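PDB 3N72: putative activator of HSP90 from Plasmodium falciparum, which probably binds the chaperone Hsp90 and stimulates its ATPase activity, as other Aha1-family members do, the present chain being the N-terminal domain of the activator. Local coordinates for residues 78-82 / 121-125; 33-39 / 137-142. All coordinates share one frame; numbering follows the deposited sequence. Where two conformers were deposited one is given.

Contact 1 of 2, residues 78-82 / 121-125; sequences WLYSK and NLRFI
Ile-125 and Tyr-80 meet in a CH-pi contact that is almost perfectly centred: CD1 of Ile-125 lies 3.4 Å from the centroid of the six ring carbons of Tyr-80, and only 5° off the ring normal. The distances to the single ring atoms agree, since all six carbons lie at nearly the same range from the methyl. The CB of Tyr-80 points toward the helix; in Ile-125, CG1 runs anti to the carbonyl carbon (chi1 -67°), which puts CD1 over the ring face. The other branch of the same isoleucine serves a second aromatic, with CG2 3.7 Å from CZ3 of Trp-78.

Leu-122, one helical turn earlier, reaches both rings with a single methyl. Its CD2 stands 3.5 Å from CE1 of Tyr-80 and 3.7 Å from CH2 of Trp-78, inclined to each ring. Trp-78 is anchored at its far side, where NE1 bonds to the carbonyl oxygen of Glu-114, while Tyr-89 of the adjacent strand meets the Tyr-80 ring with its plane nearly parallel.

At the outer end the contact turns polar. One water, in the plane of the Tyr-80 ring, lies 3.0 Å from its OH and accepts from NZ of Lys-82 at 2.9 Å; a weak third bond comes from ND2 of Asn-121.

The axes of 78-82 and 121-125 make an angle of 99°, and no direct hydrogen bond joins the two segments. The contact between them therefore rests mainly on methyl-to-ring packing, part of a helix-on-sheet layer of the Aha1 N-terminal domain, and the water links the polar groups at its border without a direct bond between them.

Contact 2 of 2, residues 33-39 / 137-142; sequences NLSNLKI and KIKECL
A water joins Asn-33 to Cys-141 by donating to both, 2.7 Å to OD1 of Asn-33 and 2.7 Å to the carbonyl O of Cys-141. The amide's other end is held within its own helix, where ND2 bonds to the carbonyl oxygen of Tyr-29.

Beside this bridge, in one of two modelled conformers, the thiol of Cys-141 lies against the last turn of helix 23-35. There SG is 3.2 Å from the carbonyl O of Asn-33, an approach to which no hydrogen bond is assigned and which stays doubtful while the side chain has a second position.

Leu-37 packs alongside the cysteine, its CD2 3.9 Å from CB of Cys-141 and equally near CG1 of Ile-138. Deeper in, Leu-34 crosses Ile-138 at about a right angle, CD2 to CG2 being 4.0 Å, and also touches Leu-51, Ile-74 and Phe-76 of the sheet. Farther along, CD1 of Ile-39 rests 4.0 Å from CB of Lys-137.

The last turn of helix 23-35 and the loop into strand 39-40 thus pack on the end of helix 120-142 with divided roles: Leu-34, Leu-37 and Ile-138 form the apolar packing next to the sheet, and at the margin the water satisfies the Cys-141 carbonyl O and Asn-33 OD1.

From the N terminus, helix 23-35 and the turn after it supply the first half of contact 2. The chain then runs through the antiparallel strands, and the end of strand 65-82 supplies the first half of contact 1. Strands 87-100 and 112-115 follow before the start of helix 120-142 closes contact 1, a loop of 38 intervening residues. The later end of the same helix closes contact 2 over 97, so the smaller loop is nested in the larger. The centres of the two contacts are about 16 Å apart and they do not touch; helix 120-142 is their common element, joined to a strand of the sheet near its start and, near its end, to the end of helix 23-35 and the residues after it.

Contact 1 of 2, residues 78-82 / 121-125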
ATOM      1  N   TRP B  78      -7.301 -18.664  31.998  1.00 12.80           N
ATOM      2  CA  TRP B  78      -6.579 -17.890  33.022  1.00 12.72           C
ATOM      3  C   TRP B  78      -5.738 -18.829  33.870  1.00 13.01           C
ATOM      4  O   TRP B  78      -6.078 -20.008  34.048  1.00 13.00           O
ATOM      5  CB  TRP B  78      -7.531 -17.065  33.891  1.00 12.84           C
ATOM      6  CG  TRP B  78      -8.465 -17.861  34.829  1.00 13.25           C
ATOM      7  CD1 TRP B  78      -9.706 -18.351  34.530  1.00 11.89           C
ATOM      8  CD2 TRP B  78      -8.223 -18.192  36.210  1.00 14.11           C
ATOM      9  NE1 TRP B  78     -10.252 -18.979  35.635  1.00 14.00           N
ATOM     10  CE2 TRP B  78      -9.372 -18.889  36.684  1.00 14.19           C
ATOM     11  CE3 TRP B  78      -7.155 -17.950  37.100  1.00 11.48           C
ATOM     12  CZ2 TRP B  78      -9.466 -19.382  37.999  1.00 14.22           C
ATOM     13  CZ3 TRP B  78      -7.262 -18.421  38.415  1.00 14.25           C
ATOM     14  CH2 TRP B  78      -8.405 -19.130  38.847  1.00 14.57           C
ATOM     15  N   LEU B  79      -4.626 -18.302  34.374  1.00 13.02           N
ATOM     16  CA  LEU B  79      -3.653 -19.072  35.132  1.00 13.55           C
ATOM     17  C   LEU B  79      -3.179 -18.187  36.277  1.00 14.92           C
ATOM     18  O   LEU B  79      -3.446 -16.980  36.304  1.00 13.80           O
ATOM     19  CB  LEU B  79      -2.466 -19.508  34.234  1.00 14.15           C
ATOM     20  CG  LEU B  79      -2.721 -20.519  33.087  1.00 13.68           C
ATOM     21  CD1 LEU B  79      -2.996 -19.825  31.736  1.00 15.31           C
ATOM     22  CD2 LEU B  79      -1.536 -21.484  32.931  1.00 15.20           C
ATOM     23  N   TYR B  80      -2.454 -18.787  37.216  1.00 15.31           N
ATOM     24  CA  TYR B  80      -1.895 -17.980  38.293  1.00 16.49           C
ATOM     25  C   TYR B  80      -0.548 -18.481  38.734  1.00 17.13           C
ATOM     26  O   TYR B  80      -0.246 -19.675  38.635  1.00 17.47           O
ATOM     27  CB  TYR B  80      -2.858 -17.880  39.482  1.00 15.83           C
ATOM     28  CG  TYR B  80      -3.157 -19.199  40.157  1.00 17.67           C
ATOM     29  CD1 TYR B  80      -4.092 -20.080  39.607  1.00 16.94           C
ATOM     30  CD2 TYR B  80      -2.513 -19.565  41.347  1.00 18.81           C
ATOM     31  CE1 TYR B  80      -4.389 -21.289  40.217  1.00 19.90           C
ATOM     32  CE2 TYR B  80      -2.820 -20.800  41.979  1.00 19.68           C
ATOM     33  CZ  TYR B  80      -3.755 -21.654  41.381  1.00 21.45           C
ATOM     34  OH  TYR B  80      -4.095 -22.892  41.928  1.00 27.55           O
ATOM     35  N   SER B  81       0.281 -17.549  39.203  0.50 17.93           N
ATOM     36  CA  SER B  81       1.577 -17.858  39.782  0.50 18.49           C
ATOM     37  C   SER B  81       1.549 -17.521  41.267  0.50 18.83           C
ATOM     38  O   SER B  81       1.097 -16.447  41.662  0.50 18.38           O
ATOM     39  CB  SER B  81       2.683 -17.037  39.099  0.50 18.71           C
ATOM     40  OG  SER B  81       2.809 -17.389  37.737  0.50 18.32           O
ATOM     41  N   LYS B  82       2.004 -18.458  42.082  1.00 19.53           N
ATOM     42  CA  LYS B  82       2.219 -18.200  43.502  1.00 21.78           C
ATOM     43  C   LYS B  82       3.586 -17.527  43.539  1.00 23.38           C
ATOM     44  O   LYS B  82       4.606 -18.209  43.488  1.00 23.41           O
ATOM     45  CB  LYS B  82       2.177 -19.506  44.290  1.00 22.20           C
ATOM     46  CG  LYS B  82       0.772 -20.084  44.387  1.00 24.82           C
ATOM     47  CD  LYS B  82       0.597 -21.105  45.505  1.00 28.89           C
ATOM     48  CE  LYS B  82      -0.898 -21.444  45.642  1.00 31.84           C
ATOM     49  NZ  LYS B  82      -1.214 -22.597  46.542  1.00 33.92           N
ATOM     50  N   ASN B 121      -8.808 -23.607  46.824  1.00 26.11           N
ATOM     51  CA  ASN B 121      -7.837 -22.620  46.303  1.00 26.76           C
ATOM     52  C   ASN B 121      -8.352 -21.750  45.148  1.00 25.80           C
ATOM     53  O   ASN B 121      -8.159 -20.538  45.148  1.00 25.86           O
ATOM     54  CB  ASN B 121      -6.537 -23.296  45.890  1.00 28.25           C
ATOM     55  CG  ASN B 121      -5.755 -23.820  47.066  1.00 30.75           C
ATOM     56  OD1 ASN B 121      -6.157 -23.669  48.220  1.00 34.47           O
ATOM     57  ND2 ASN B 121      -4.614 -24.451  46.780  1.00 35.44           N
ATOM     58  N   LEU B 122      -8.992 -22.369  44.165  1.00 24.38           N
ATOM     59  CA  LEU B 122      -9.534 -21.618  43.032  1.00 22.71           C
ATOM     60  C   LEU B 122     -10.728 -20.765  43.401  1.00 23.02           C
ATOM     61  O   LEU B 122     -10.902 -19.666  42.857  1.00 22.89           O
ATOM     62  CB  LEU B 122      -9.888 -22.544  41.885  1.00 22.32           C
ATOM     63  CG  LEU B 122      -8.758 -23.275  41.188  1.00 20.50           C
ATOM     64  CD1 LEU B 122      -9.337 -24.093  40.014  1.00 17.66           C
ATOM     65  CD2 LEU B 122      -7.721 -22.290  40.705  1.00 19.71           C
ATOM     66  N   ARG B 123     -11.555 -21.248  44.328  0.50 22.58           N
ATOM     67  CA  ARG B 123     -12.676 -20.442  44.788  0.50 22.48           C
ATOM     68  C   ARG B 123     -12.157 -19.158  45.424  0.50 22.05           C
ATOM     69  O   ARG B 123     -12.688 -18.074  45.165  0.50 21.65           O
ATOM     70  CB  ARG B 123     -13.560 -21.207  45.775  0.50 22.84           C
ATOM     71  CG  ARG B 123     -14.722 -20.381  46.296  0.50 24.97           C
ATOM     72  CD  ARG B 123     -15.606 -19.911  45.153  0.50 27.89           C
ATOM     73  NE  ARG B 123     -16.791 -19.192  45.620  0.50 29.82           N
ATOM     74  CZ  ARG B 123     -17.738 -18.720  44.815  0.50 31.40           C
ATOM     75  NH1 ARG B 123     -17.632 -18.883  43.503  0.50 31.29           N
ATOM     76  NH2 ARG B 123     -18.784 -18.072  45.317  0.50 31.97           N
ATOM     77  N   PHE B 124     -11.115 -19.280  46.247  1.00 22.00           N
ATOM     78  CA  PHE B 124     -10.534 -18.110  46.899  1.00 21.82           C
ATOM     79  C   PHE B 124     -10.007 -17.109  45.862  1.00 21.78           C
ATOM     80  O   PHE B 124     -10.286 -15.923  45.962  1.00 21.44           O
ATOM     81  CB  PHE B 124      -9.412 -18.494  47.865  1.00 21.80           C
ATOM     82  CG  PHE B 124      -8.620 -17.311  48.354  1.00 24.43           C
ATOM     83  CD1 PHE B 124      -9.183 -16.388  49.241  1.00 27.66           C
ATOM     84  CD2 PHE B 124      -7.318 -17.099  47.914  1.00 26.16           C
ATOM     85  CE1 PHE B 124      -8.447 -15.269  49.683  1.00 26.60           C
ATOM     86  CE2 PHE B 124      -6.585 -15.998  48.360  1.00 27.44           C
ATOM     87  CZ  PHE B 124      -7.158 -15.082  49.245  1.00 28.17           C
ATOM     88  N   ILE B 125      -9.269 -17.608  44.871  1.00 21.98           N
ATOM     89  CA  ILE B 125      -8.717 -16.751  43.806  1.00 21.62           C
ATOM     90  C   ILE B 125      -9.835 -16.079  43.034  1.00 22.01           C
ATOM     91  O   ILE B 125      -9.795 -14.874  42.825  1.00 21.16           O
ATOM     92  CB  ILE B 125      -7.801 -17.516  42.820  1.00 22.01           C
ATOM     93  CG1 ILE B 125      -6.529 -17.961  43.549  1.00 22.45           C
ATOM     94  CG2 ILE B 125      -7.441 -16.611  41.607  1.00 21.14           C
ATOM     95  CD1 ILE B 125      -5.677 -18.910  42.768  1.00 23.35           C
TER
HETATM   96  O   HOH W   1      -2.474 -23.966  44.272  1.00 46.49           O

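Contact 2 of 2, residues 33-39 / 137-142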
ATOM      1  N   ASN B  33      -2.513  -8.251  23.680  1.00 13.15           N
ATOM      2  CA  ASN B  33      -2.858  -7.488  24.863  1.00 13.55           C
ATOM      3  C   ASN B  33      -3.227  -8.378  26.021  1.00 13.80           C
ATOM      4  O   ASN B  33      -2.697  -8.221  27.131  1.00 13.70           O
ATOM      5  CB  ASN B  33      -3.907  -6.413  24.537  1.00 13.80           C
ATOM      6  CG  ASN B  33      -3.276  -5.180  23.947  1.00 16.84           C
ATOM      7  OD1 ASN B  33      -2.784  -4.308  24.687  1.00 20.63           O
ATOM      8  ND2 ASN B  33      -3.242  -5.100  22.613  1.00 18.94           N
ATOM      9  N   LEU B  34      -4.065  -9.375  25.761  1.00 13.34           N
ATOM     10  CA  LEU B  34      -4.460 -10.253  26.854  1.00 13.93           C
ATOM     11  C   LEU B  34      -3.331 -11.199  27.276  1.00 14.76           C
ATOM     12  O   LEU B  34      -3.205 -11.491  28.452  1.00 14.80           O
ATOM     13  CB  LEU B  34      -5.733 -11.029  26.493  1.00 12.76           C
ATOM     14  CG  LEU B  34      -6.988 -10.143  26.561  1.00 12.24           C
ATOM     15  CD1 LEU B  34      -8.179 -10.840  25.853  1.00 12.35           C
ATOM     16  CD2 LEU B  34      -7.347  -9.794  28.049  1.00 15.75           C
ATOM     17  N   SER B  35      -2.523 -11.660  26.323  0.50 15.60           N
ATOM     18  CA  SER B  35      -1.391 -12.543  26.651  0.50 16.52           C
ATOM     19  C   SER B  35      -0.253 -11.823  27.379  0.50 17.23           C
ATOM     20  O   SER B  35       0.653 -12.474  27.913  0.50 17.38           O
ATOM     21  CB  SER B  35      -0.869 -13.311  25.429  0.50 16.80           C
ATOM     22  OG  SER B  35      -0.065 -12.515  24.582  0.50 15.98           O
ATOM     23  N   ASN B  36      -0.311 -10.493  27.412  1.00 17.08           N
ATOM     24  CA  ASN B  36       0.672  -9.705  28.182  1.00 18.40           C
ATOM     25  C   ASN B  36       0.130  -9.078  29.452  1.00 17.97           C
ATOM     26  O   ASN B  36       0.877  -8.423  30.182  1.00 18.41           O
ATOM     27  CB  ASN B  36       1.340  -8.642  27.302  1.00 19.57           C
ATOM     28  CG  ASN B  36       2.456  -9.215  26.487  1.00 22.47           C
ATOM     29  OD1 ASN B  36       3.568  -9.408  26.990  1.00 27.88           O
ATOM     30  ND2 ASN B  36       2.174  -9.534  25.233  1.00 24.64           N
ATOM     31  N   LEU B  37      -1.165  -9.269  29.696  1.00 16.64           N
ATOM     32  CA  LEU B  37      -1.847  -8.723  30.856  1.00 16.51           C
ATOM     33  C   LEU B  37      -1.524  -9.569  32.087  1.00 17.03           C
ATOM     34  O   LEU B  37      -1.725 -10.778  32.091  1.00 17.21           O
ATOM     35  CB  LEU B  37      -3.359  -8.674  30.619  1.00 16.12           C
ATOM     36  CG  LEU B  37      -4.237  -8.317  31.823  1.00 16.05           C
ATOM     37  CD1 LEU B  37      -3.921  -6.906  32.332  1.00 19.17           C
ATOM     38  CD2 LEU B  37      -5.693  -8.426  31.461  1.00 15.06           C
ATOM     39  N   LYS B  38      -0.970  -8.915  33.105  1.00 18.05           N
ATOM     40  CA  LYS B  38      -0.664  -9.569  34.386  1.00 19.14           C
ATOM     41  C   LYS B  38      -1.362  -8.791  35.481  1.00 19.91           C
ATOM     42  O   LYS B  38      -1.249  -7.560  35.559  1.00 20.59           O
ATOM     43  CB  LYS B  38       0.835  -9.580  34.633  1.00 19.66           C
ATOM     44  CG  LYS B  38       1.647 -10.302  33.555  1.00 23.20           C
ATOM     45  CD  LYS B  38       3.129  -9.937  33.634  1.00 30.70           C
ATOM     46  CE  LYS B  38       3.494  -8.693  32.783  1.00 33.51           C
ATOM     47  NZ  LYS B  38       3.562  -8.983  31.296  1.00 36.49           N
ATOM     48  N   ILE B  39      -2.077  -9.500  36.342  1.00 20.45           N
ATOM     49  CA  ILE B  39      -2.705  -8.876  37.508  1.00 21.10           C
ATOM     50  C   ILE B  39      -1.815  -9.219  38.691  1.00 22.80           C
ATOM     51  O   ILE B  39      -1.701 -10.386  39.093  1.00 22.23           O
ATOM     52  CB  ILE B  39      -4.157  -9.358  37.700  1.00 20.93           C
ATOM     53  CG1 ILE B  39      -4.926  -9.161  36.397  1.00 20.90           C
ATOM     54  CG2 ILE B  39      -4.837  -8.611  38.889  1.00 19.21           C
ATOM     55  CD1 ILE B  39      -6.361  -9.588  36.441  1.00 23.88           C
ATOM     56  N   LYS B 137      -9.646  -5.314  35.104  1.00 16.81           N
ATOM     57  CA  LYS B 137      -8.336  -5.196  34.443  1.00 16.40           C
ATOM     58  C   LYS B 137      -8.387  -5.688  32.994  1.00 15.46           C
ATOM     59  O   LYS B 137      -7.698  -5.136  32.110  1.00 15.22           O
ATOM     60  CB  LYS B 137      -7.252  -5.931  35.234  1.00 17.45           C
ATOM     61  CG  LYS B 137      -7.073  -5.366  36.670  1.00 21.34           C
ATOM     62  CD  LYS B 137      -6.135  -4.170  36.761  1.00 26.23           C
ATOM     63  CE  LYS B 137      -6.463  -3.306  37.990  1.00 30.17           C
ATOM     64  NZ  LYS B 137      -7.471  -2.240  37.653  1.00 32.57           N
ATOM     65  N   ILE B 138      -9.183  -6.731  32.750  1.00 15.10           N
ATOM     66  CA  ILE B 138      -9.400  -7.220  31.368  1.00 15.11           C
ATOM     67  C   ILE B 138     -10.029  -6.108  30.517  1.00 15.05           C
ATOM     68  O   ILE B 138      -9.584  -5.850  29.372  1.00 14.87           O
ATOM     69  CB  ILE B 138     -10.237  -8.540  31.326  1.00 15.51           C
ATOM     70  CG1 ILE B 138      -9.377  -9.726  31.808  1.00 15.62           C
ATOM     71  CG2 ILE B 138     -10.748  -8.857  29.894  1.00 16.35           C
ATOM     72  CD1 ILE B 138     -10.166 -10.898  32.354  1.00 15.08           C
ATOM     73  N   LYS B 139     -11.049  -5.447  31.060  1.00 15.15           N
ATOM     74  CA  LYS B 139     -11.710  -4.355  30.317  1.00 16.52           C
ATOM     75  C   LYS B 139     -10.741  -3.204  30.046  1.00 16.81           C
ATOM     76  O   LYS B 139     -10.716  -2.639  28.938  1.00 16.83           O
ATOM     77  CB  LYS B 139     -12.983  -3.864  31.044  1.00 17.62           C
ATOM     78  CG  LYS B 139     -14.135  -4.868  30.984  1.00 19.18           C
ATOM     79  CD  LYS B 139     -15.452  -4.285  31.434  1.00 24.37           C
ATOM     80  CE  LYS B 139     -16.588  -5.261  31.176  1.00 25.35           C
ATOM     81  NZ  LYS B 139     -17.917  -4.682  31.573  1.00 29.47           N
ATOM     82  N   GLU B 140      -9.915  -2.879  31.039  1.00 16.51           N
ATOM     83  CA  GLU B 140      -8.904  -1.830  30.863  1.00 16.67           C
ATOM     84  C   GLU B 140      -7.909  -2.212  29.760  1.00 15.95           C
ATOM     85  O   GLU B 140      -7.529  -1.370  28.940  1.00 15.10           O
ATOM     86  CB  GLU B 140      -8.182  -1.579  32.184  1.00 17.26           C
ATOM     87  CG  GLU B 140      -7.364  -0.338  32.252  1.00 20.98           C
ATOM     88  CD  GLU B 140      -6.599  -0.216  33.575  1.00 26.37           C
ATOM     89  OE1 GLU B 140      -6.554   0.911  34.117  1.00 27.95           O
ATOM     90  OE2 GLU B 140      -6.042  -1.240  34.072  1.00 28.98           O
ATOM     91  N   CYS B 141      -7.498  -3.481  29.759  0.50 15.10           N
ATOM     92  CA  CYS B 141      -6.606  -4.032  28.749  0.50 14.71           C
ATOM     93  C   CYS B 141      -7.133  -3.811  27.330  0.50 15.13           C
ATOM     94  O   CYS B 141      -6.365  -3.496  26.420  0.50 15.65           O
ATOM     95  CB  CYS B 141      -6.420  -5.526  28.987  0.50 14.33           C
ATOM     96  SG  CYS B 141      -5.151  -6.278  27.964  0.50 12.29           S
ATOM     97  N   LEU B 142      -8.440  -4.000  27.164  1.00 15.03           N
ATOM     98  CA  LEU B 142      -9.091  -3.986  25.839  1.00 14.58           C
ATOM     99  C   LEU B 142      -9.700  -2.634  25.422  1.00 14.72           C
ATOM    100  O   LEU B 142     -10.129  -2.472  24.254  1.00 13.86           O
ATOM    101  CB  LEU B 142     -10.181  -5.069  25.753  1.00 14.54           C
ATOM    102  CG  LEU B 142      -9.687  -6.522  25.818  1.00 14.08           C
ATOM    103  CD1 LEU B 142     -10.889  -7.441  25.811  1.00 14.53           C
ATOM    104  CD2 LEU B 142      -8.784  -6.823  24.619  1.00 13.06           C
TER
HETATM  105  O   HOH W   2      -3.740  -2.839  26.706  1.00 22.70           O